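Pheromome Binding Protein (Epiphyas postvittana, PDB 6VQ5) probably binds and transports odorants or pheromones as a small, all-helical insect odorant-binding protein. Local coordinates at residues W37-S42 against F118-H123; V48-V53 against D106-A111. All coordinates share one frame; numbering follows the deposited sequence.

Contact 1: W37-S42 against F118-H123; sequences WKEDYS and FRTNIH
R119 reaches from helix 107-121 to the last turn of helix 28-37 and grips the carbonyl oxygen of W37 side-on, with two nitrogens on one acceptor. NH2 of R119 lies 2.7 Å from W37 O and sits nearly in line with its C=O bond, whereas R119 NE, also 2.7 Å from W37 O, comes in at a C=O...N angle of 127°, tilted from the carbonyl plane. The oxygen lies close to the guanidinium plane, and NE-H and one N-H of NH2 converge on it in bent bonds. This helix end is finished by a Schellman motif with E39, at positive phi, as its C-prime residue: E39 N bonds to Y36 O and D40 N to N35 O.

The same arginine also lies over one face of the W37 indole. Its CD stands 3.6 Å from the centroid of the six-membered ring, a CH-pi contact, and CZ lies 4.6 Å from that of the five-membered ring, a cation-pi contact with the two planes 42° apart. The bend at chi2 (62°) sets CD over the ring. I122 CD1 packs against W37 CH2 at 4.1 Å.

A second polar group forms around T120 OG1. It is 2.7 Å from Y41 OH, where either hydroxyl may donate, and meets the tyrosine near its ring plane; it also has E39 OE2 at 3.1 Å and a weak bond to K116 O as possible acceptors. E39 OE2 is near R119 only as an opposite charge, with no N-H directed at it.

The contact thus joins the C-terminal end of helix 28-37 and its following loop to the end of helix 107-121. I122 also packs on L90 and I93 of helix 84-100, while W127 touches both W37 and I122.

Contact 2: V48-V53 against D106-A111; sequences VGCAIV and DQCMKA
C50 and C108 are joined by one of the three disulfides of this all-helical PBP/GOBP fold, stapling helix 46-58 to the first turn of helix 107-121. Followed outward, C50 CB is 3.1 Å from C108 SG, and C50 SG then closes the covalent bond of 2.1 Å to C108 SG. Both cysteines turn SG anti to their own carbonyl carbon, beside the backbone N (chi1 -60° for C50), and the bridge between them has a chi3 of 113°.

Beside the disulfide the two backbones come close, because G49 has no side chain: its CA lies 4.3 Å from C108 CA, and this bare CA sits against C108 O at 3.1 Å in a CA-H...O contact. The short helical segments approach to 7.2 Å between axes while crossing almost at a right angle, 87°.

Farther along, the packing is mostly apolar. A111 CB is directed at helix 46-58, where it meets V53 CG2 and, more distantly, I52 CG2; the same methyl also rests against the carbonyl oxygen of G49. I52 also touches A115, one turn beyond A111.

D106 fixes the start of helix 107-121 as its N-cap. Its OD1 accepts from M109 N, which lies above the carboxylate plane, and weakly from C108 N, while OD2 forms a salt bridge with NE of R46, a further tie to helix 46-58. V53 CG2 lies 3.4 Å from Q107 O, in the first turn of helix 107-121.

In the fold
Both contacts draw on helix 107-121, contact 2 at its N-terminal turn and contact 1 at its C-terminal end. Their centres are 16 Å apart, and their nearest atoms, about 7 Å apart, do not touch. Along the chain the order is 37-42, 48-53, 106-111, 118-123, so the pairing of contact 2 falls within that of contact 1. Helix 107-121 is thereby tied covalently to helix 46-58 at one end and, through polar and aromatic contacts, to the end of helix 28-37 at the other. Contact 1 also lies near a bound 2-(2-methoxyethoxy)ethanol, probably from crystallisation, about 4 Å from the W37 side chain.

Contact 1: W37-S42 against F118-H123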
ATOM      1  N   TRP A  37      -7.439   4.739   4.314  1.00 59.80           N
ATOM      2  CA  TRP A  37      -8.372   4.230   3.287  1.00 61.22           C
ATOM      3  C   TRP A  37      -9.481   5.265   3.067  1.00 63.27           C
ATOM      4  O   TRP A  37     -10.006   5.365   1.922  1.00 62.60           O
ATOM      5  CB  TRP A  37      -8.920   2.839   3.608  1.00 62.11           C
ATOM      6  CG  TRP A  37      -9.411   2.244   2.334  1.00 65.44           C
ATOM      7  CD1 TRP A  37     -10.703   2.133   1.919  1.00 68.67           C
ATOM      8  CD2 TRP A  37      -8.598   1.877   1.207  1.00 67.26           C
ATOM      9  NE1 TRP A  37     -10.747   1.668   0.632  1.00 71.38           N
ATOM     10  CE2 TRP A  37      -9.470   1.496   0.169  1.00 69.77           C
ATOM     11  CE3 TRP A  37      -7.217   1.798   0.979  1.00 67.63           C
ATOM     12  CZ2 TRP A  37      -9.007   1.039  -1.065  1.00 72.27           C
ATOM     13  CZ3 TRP A  37      -6.756   1.337  -0.241  1.00 68.76           C
ATOM     14  CH2 TRP A  37      -7.643   0.963  -1.249  1.00 70.94           C
ATOM     15  N   LYS A  38      -9.832   6.028   4.108  1.00 62.16           N
ATOM     16  CA  LYS A  38     -10.885   7.053   3.955  1.00 63.99           C
ATOM     17  C   LYS A  38     -10.257   8.377   3.508  1.00 63.75           C
ATOM     18  O   LYS A  38     -10.973   9.361   3.426  1.00 65.67           O
ATOM     19  CB  LYS A  38     -11.790   7.061   5.189  1.00 64.58           C
ATOM     20  CG  LYS A  38     -11.403   7.986   6.310  1.00 63.92           C
ATOM     21  CD  LYS A  38     -12.448   7.997   7.397  1.00 64.97           C
ATOM     22  CE  LYS A  38     -11.900   8.683   8.624  1.00 64.49           C
ATOM     23  NZ  LYS A  38     -12.929   8.780   9.665  1.00 67.48           N
ATOM     24  N   GLU A  39      -8.964   8.381   3.212  1.00 64.92           N
ATOM     25  CA  GLU A  39      -8.229   9.492   2.559  1.00 66.09           C
ATOM     26  C   GLU A  39      -7.968  10.638   3.546  1.00 67.12           C
ATOM     27  O   GLU A  39      -7.786  11.773   3.059  1.00 70.05           O
ATOM     28  CB  GLU A  39      -8.995   9.946   1.315  1.00 68.67           C
ATOM     29  CG  GLU A  39      -8.111  10.045   0.078  1.00 70.14           C
ATOM     30  CD  GLU A  39      -8.819  10.444  -1.201  1.00 72.62           C
ATOM     31  OE1 GLU A  39     -10.032  10.725  -1.132  1.00 74.49           O
ATOM     32  OE2 GLU A  39      -8.160  10.495  -2.257  1.00 75.05           O
ATOM     33  N   ASP A  40      -7.951  10.376   4.861  1.00 67.69           N
ATOM     34  CA  ASP A  40      -7.380  11.302   5.880  1.00 69.22           C
ATOM     35  C   ASP A  40      -5.941  10.855   6.143  1.00 66.58           C
ATOM     36  O   ASP A  40      -5.740   9.855   6.855  1.00 66.36           O
ATOM     37  CB  ASP A  40      -8.150  11.396   7.207  1.00 72.58           C
ATOM     38  CG  ASP A  40      -7.425  12.256   8.266  1.00 81.15           C
ATOM     39  OD1 ASP A  40      -6.723  13.252   7.870  1.00 83.35           O
ATOM     40  OD2 ASP A  40      -7.521  11.932   9.507  1.00 85.99           O
ATOM     41  N   TYR A  41      -4.978  11.604   5.622  1.00 64.79           N
ATOM     42  CA  TYR A  41      -3.531  11.296   5.700  1.00 62.63           C
ATOM     43  C   TYR A  41      -2.827  12.155   6.756  1.00 64.80           C
ATOM     44  O   TYR A  41      -1.618  11.940   6.968  1.00 69.54           O
ATOM     45  CB  TYR A  41      -2.863  11.575   4.357  1.00 61.68           C
ATOM     46  CG  TYR A  41      -3.424  10.836   3.173  1.00 60.45           C
ATOM     47  CD1 TYR A  41      -4.065   9.612   3.301  1.00 60.54           C
ATOM     48  CD2 TYR A  41      -3.264  11.352   1.902  1.00 60.64           C
ATOM     49  CE1 TYR A  41      -4.558   8.936   2.197  1.00 61.09           C
ATOM     50  CE2 TYR A  41      -3.730  10.683   0.787  1.00 61.60           C
ATOM     51  CZ  TYR A  41      -4.383   9.475   0.936  1.00 62.40           C
ATOM     52  OH  TYR A  41      -4.828   8.816  -0.169  1.00 64.21           O
ATOM     53  N   SER A  42      -3.525  13.108   7.377  1.00 65.48           N
ATOM     54  CA  SER A  42      -2.902  14.178   8.198  1.00 67.31           C
ATOM     55  C   SER A  42      -2.080  13.559   9.324  1.00 65.31           C
ATOM     56  O   SER A  42      -1.048  14.120   9.647  1.00 66.78           O
ATOM     57  CB  SER A  42      -3.924  15.159   8.737  1.00 70.47           C
ATOM     58  OG  SER A  42      -4.933  14.494   9.489  1.00 71.56           O
ATOM     59  N   PHE A 118      -1.131   6.349  -4.578  1.00 69.40           N
ATOM     60  CA  PHE A 118      -1.959   5.227  -5.088  1.00 71.14           C
ATOM     61  C   PHE A 118      -3.427   5.437  -4.689  1.00 70.52           C
ATOM     62  O   PHE A 118      -4.292   5.543  -5.565  1.00 70.54           O
ATOM     63  CB  PHE A 118      -1.439   3.887  -4.562  1.00 70.42           C
ATOM     64  CG  PHE A 118      -2.306   2.725  -4.945  1.00 70.97           C
ATOM     65  CD1 PHE A 118      -2.313   2.258  -6.247  1.00 74.43           C
ATOM     66  CD2 PHE A 118      -3.137   2.120  -4.009  1.00 70.87           C
ATOM     67  CE1 PHE A 118      -3.120   1.184  -6.603  1.00 77.95           C
ATOM     68  CE2 PHE A 118      -3.961   1.062  -4.367  1.00 73.68           C
ATOM     69  CZ  PHE A 118      -3.940   0.585  -5.661  1.00 77.21           C
ATOM     70  N   ARG A 119      -3.702   5.482  -3.384  1.00 69.37           N
ATOM     71  CA  ARG A 119      -5.085   5.553  -2.848  1.00 67.84           C
ATOM     72  C   ARG A 119      -5.800   6.762  -3.459  1.00 68.29           C
ATOM     73  O   ARG A 119      -6.966   6.616  -3.843  1.00 71.22           O
ATOM     74  CB  ARG A 119      -5.056   5.625  -1.322  1.00 65.25           C
ATOM     75  CG  ARG A 119      -6.400   5.931  -0.685  1.00 64.90           C
ATOM     76  CD  ARG A 119      -7.402   4.853  -1.003  1.00 67.26           C
ATOM     77  NE  ARG A 119      -8.722   5.189  -0.491  1.00 69.67           N
ATOM     78  CZ  ARG A 119      -9.699   5.770  -1.189  1.00 70.13           C
ATOM     79  NH1 ARG A 119      -9.526   6.123  -2.452  1.00 71.48           N
ATOM     80  NH2 ARG A 119     -10.849   6.023  -0.597  1.00 70.22           N
ATOM     81  N   THR A 120      -5.128   7.904  -3.560  1.00 67.03           N
ATOM     82  CA  THR A 120      -5.744   9.159  -4.050  1.00 71.29           C
ATOM     83  C   THR A 120      -6.036   9.048  -5.558  1.00 75.36           C
ATOM     84  O   THR A 120      -7.109   9.531  -5.956  1.00 79.08           O
ATOM     85  CB  THR A 120      -4.922  10.388  -3.626  1.00 70.87           C
ATOM     86  OG1 THR A 120      -5.102  10.585  -2.223  1.00 67.18           O
ATOM     87  CG2 THR A 120      -5.324  11.659  -4.338  1.00 71.23           C
ATOM     88  N   ASN A 121      -5.170   8.417  -6.362  1.00 76.35           N
ATOM     89  CA  ASN A 121      -5.300   8.404  -7.849  1.00 80.34           C
ATOM     90  C   ASN A 121      -6.163   7.232  -8.353  1.00 82.91           C
ATOM     91  O   ASN A 121      -6.423   7.182  -9.574  1.00 86.66           O
ATOM     92  CB  ASN A 121      -3.936   8.397  -8.540  1.00 81.84           C
ATOM     93  CG  ASN A 121      -3.248   9.751  -8.533  1.00 84.06           C
ATOM     94  OD1 ASN A 121      -3.814  10.772  -8.140  1.00 85.96           O
ATOM     95  ND2 ASN A 121      -2.012   9.783  -8.999  1.00 86.79           N
ATOM     96  N   ILE A 122      -6.610   6.320  -7.488  1.00 81.96           N
ATOM     97  CA  ILE A 122      -7.482   5.184  -7.910  1.00 86.16           C
ATOM     98  C   ILE A 122      -8.948   5.577  -7.720  1.00 91.14           C
ATOM     99  O   ILE A 122      -9.805   4.676  -7.770  1.00 94.13           O
ATOM    100  CB  ILE A 122      -7.132   3.862  -7.188  1.00 84.21           C
ATOM    101  CG1 ILE A 122      -7.380   3.919  -5.681  1.00 82.11           C
ATOM    102  CG2 ILE A 122      -5.715   3.436  -7.516  1.00 82.73           C
ATOM    103  CD1 ILE A 122      -7.588   2.556  -5.051  1.00 81.88           C
ATOM    104  N   HIS A 123      -9.224   6.873  -7.545  1.00 95.87           N
ATOM    105  CA  HIS A 123     -10.581   7.446  -7.315  1.00 98.85           C
ATOM    106  C   HIS A 123     -11.600   6.899  -8.326  1.00104.50           C
ATOM    107  O   HIS A 123     -12.643   6.392  -7.890  1.00107.75           O
ATOM    108  CB  HIS A 123     -10.520   8.979  -7.391  1.00 99.87           C
ATOM    109  CG  HIS A 123     -11.853   9.631  -7.225  1.00101.49           C
ATOM    110  ND1 HIS A 123     -12.434   9.816  -5.979  1.00 99.06           N
ATOM    111  CD2 HIS A 123     -12.730  10.105  -8.134  1.00103.35           C
ATOM    112  CE1 HIS A 123     -13.609  10.385  -6.131  1.00100.84           C
ATOM    113  NE2 HIS A 123     -13.814  10.567  -7.442  1.00104.58           N
TER

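Contact 2: V48-V53 against D106-A111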
ATOM      1  N   VAL A  48       3.651   3.940   9.852  1.00 68.64           N
ATOM      2  CA  VAL A  48       2.587   3.440   8.935  1.00 65.78           C
ATOM      3  C   VAL A  48       3.275   3.021   7.636  1.00 66.37           C
ATOM      4  O   VAL A  48       2.873   1.991   7.043  1.00 67.59           O
ATOM      5  CB  VAL A  48       1.468   4.470   8.689  1.00 64.57           C
ATOM      6  CG1 VAL A  48       0.423   3.962   7.694  1.00 62.82           C
ATOM      7  CG2 VAL A  48       0.799   4.879   9.987  1.00 64.82           C
ATOM      8  N   GLY A  49       4.276   3.786   7.215  1.00 66.12           N
ATOM      9  CA  GLY A  49       5.147   3.419   6.081  1.00 68.40           C
ATOM     10  C   GLY A  49       5.843   2.093   6.321  1.00 69.86           C
ATOM     11  O   GLY A  49       5.793   1.246   5.432  1.00 73.37           O
ATOM     12  N   CYS A  50       6.465   1.905   7.484  1.00 70.35           N
ATOM     13  CA  CYS A  50       7.198   0.660   7.844  1.00 73.65           C
ATOM     14  C   CYS A  50       6.206  -0.528   7.831  1.00 73.36           C
ATOM     15  O   CYS A  50       6.553  -1.597   7.293  1.00 76.72           O
ATOM     16  CB  CYS A  50       7.957   0.830   9.162  1.00 74.79           C
ATOM     17  SG  CYS A  50       9.210   2.161   9.182  1.00 77.74           S
ATOM     18  N   ALA A  51       4.987  -0.350   8.329  1.00 69.53           N
ATOM     19  CA  ALA A  51       3.928  -1.385   8.300  1.00 70.27           C
ATOM     20  C   ALA A  51       3.655  -1.823   6.854  1.00 71.85           C
ATOM     21  O   ALA A  51       3.480  -3.040   6.605  1.00 75.53           O
ATOM     22  CB  ALA A  51       2.678  -0.871   8.969  1.00 67.83           C
ATOM     23  N   ILE A  52       3.636  -0.875   5.919  1.00 71.74           N
ATOM     24  CA  ILE A  52       3.238  -1.115   4.497  1.00 72.15           C
ATOM     25  C   ILE A  52       4.396  -1.807   3.765  1.00 74.85           C
ATOM     26  O   ILE A  52       4.131  -2.694   2.920  1.00 75.70           O
ATOM     27  CB  ILE A  52       2.798   0.197   3.818  1.00 70.06           C
ATOM     28  CG1 ILE A  52       1.490   0.718   4.414  1.00 69.30           C
ATOM     29  CG2 ILE A  52       2.670   0.003   2.321  1.00 71.18           C
ATOM     30  CD1 ILE A  52       1.245   2.186   4.184  1.00 69.08           C
ATOM     31  N   VAL A  53       5.636  -1.437   4.090  1.00 75.32           N
ATOM     32  CA  VAL A  53       6.846  -2.153   3.589  1.00 79.84           C
ATOM     33  C   VAL A  53       6.762  -3.604   4.066  1.00 81.13           C
ATOM     34  O   VAL A  53       6.802  -4.501   3.214  1.00 83.37           O
ATOM     35  CB  VAL A  53       8.147  -1.465   4.042  1.00 81.17           C
ATOM     36  CG1 VAL A  53       9.381  -2.309   3.762  1.00 85.19           C
ATOM     37  CG2 VAL A  53       8.267  -0.099   3.390  1.00 80.30           C
ATOM     38  N   ASP A 106      14.394   7.221   2.530  1.00103.35           N
ATOM     39  CA  ASP A 106      13.802   6.395   3.607  1.00100.18           C
ATOM     40  C   ASP A 106      12.725   5.509   2.978  1.00 96.70           C
ATOM     41  O   ASP A 106      11.726   6.058   2.502  1.00 95.20           O
ATOM     42  CB  ASP A 106      13.267   7.327   4.695  1.00 97.77           C
ATOM     43  CG  ASP A 106      12.471   6.634   5.768  1.00 96.10           C
ATOM     44  OD1 ASP A 106      12.006   5.504   5.523  1.00 96.23           O
ATOM     45  OD2 ASP A 106      12.318   7.242   6.832  1.00 98.80           O
ATOM     46  N   GLN A 107      12.912   4.190   2.976  1.00 99.13           N
ATOM     47  CA  GLN A 107      12.014   3.241   2.257  1.00 98.07           C
ATOM     48  C   GLN A 107      10.667   3.146   2.975  1.00 90.22           C
ATOM     49  O   GLN A 107       9.693   2.743   2.314  1.00 87.34           O
ATOM     50  CB  GLN A 107      12.651   1.854   2.121  1.00105.66           C
ATOM     51  CG  GLN A 107      13.812   1.793   1.136  1.00113.85           C
ATOM     52  CD  GLN A 107      14.437   0.416   1.162  1.00123.63           C
ATOM     53  OE1 GLN A 107      13.790  -0.568   1.540  1.00126.72           O
ATOM     54  NE2 GLN A 107      15.704   0.321   0.766  1.00130.11           N
ATOM     55  N   CYS A 108      10.615   3.494   4.267  1.00 86.52           N
ATOM     56  CA  CYS A 108       9.366   3.604   5.066  1.00 81.96           C
ATOM     57  C   CYS A 108       8.539   4.809   4.571  1.00 80.04           C
ATOM     58  O   CYS A 108       7.332   4.636   4.277  1.00 76.39           O
ATOM     59  CB  CYS A 108       9.661   3.710   6.561  1.00 80.92           C
ATOM     60  SG  CYS A 108      10.146   2.141   7.334  1.00 80.17           S
ATOM     61  N   MET A 109       9.170   5.983   4.448  1.00 81.03           N
ATOM     62  CA  MET A 109       8.528   7.224   3.943  1.00 78.54           C
ATOM     63  C   MET A 109       8.151   7.034   2.475  1.00 76.38           C
ATOM     64  O   MET A 109       7.027   7.431   2.109  1.00 72.29           O
ATOM     65  CB  MET A 109       9.438   8.441   4.116  1.00 83.00           C
ATOM     66  CG  MET A 109       9.580   8.873   5.588  1.00 86.06           C
ATOM     67  SD  MET A 109       7.987   9.348   6.394  1.00 85.93           S
ATOM     68  CE  MET A 109       7.512  10.725   5.350  1.00 85.29           C
ATOM     69  N   LYS A 110       9.026   6.397   1.690  1.00 78.13           N
ATOM     70  CA  LYS A 110       8.778   6.093   0.257  1.00 79.18           C
ATOM     71  C   LYS A 110       7.470   5.301   0.119  1.00 77.82           C
ATOM     72  O   LYS A 110       6.668   5.633  -0.787  1.00 78.12           O
ATOM     73  CB  LYS A 110       9.939   5.312  -0.352  1.00 84.23           C
ATOM     74  CG  LYS A 110       9.844   5.149  -1.862  1.00 87.67           C
ATOM     75  CD  LYS A 110      11.080   4.596  -2.537  1.00 93.50           C
ATOM     76  CE  LYS A 110      10.847   3.231  -3.147  1.00 96.82           C
ATOM     77  NZ  LYS A 110      11.858   2.918  -4.184  1.00104.17           N
ATOM     78  N   ALA A 111       7.246   4.302   0.980  1.00 75.60           N
ATOM     79  CA  ALA A 111       6.061   3.413   0.924  1.00 72.63           C
ATOM     80  C   ALA A 111       4.807   4.192   1.335  1.00 68.36           C
ATOM     81  O   ALA A 111       3.738   4.006   0.707  1.00 67.03           O
ATOM     82  CB  ALA A 111       6.280   2.200   1.792  1.00 73.19           C
TER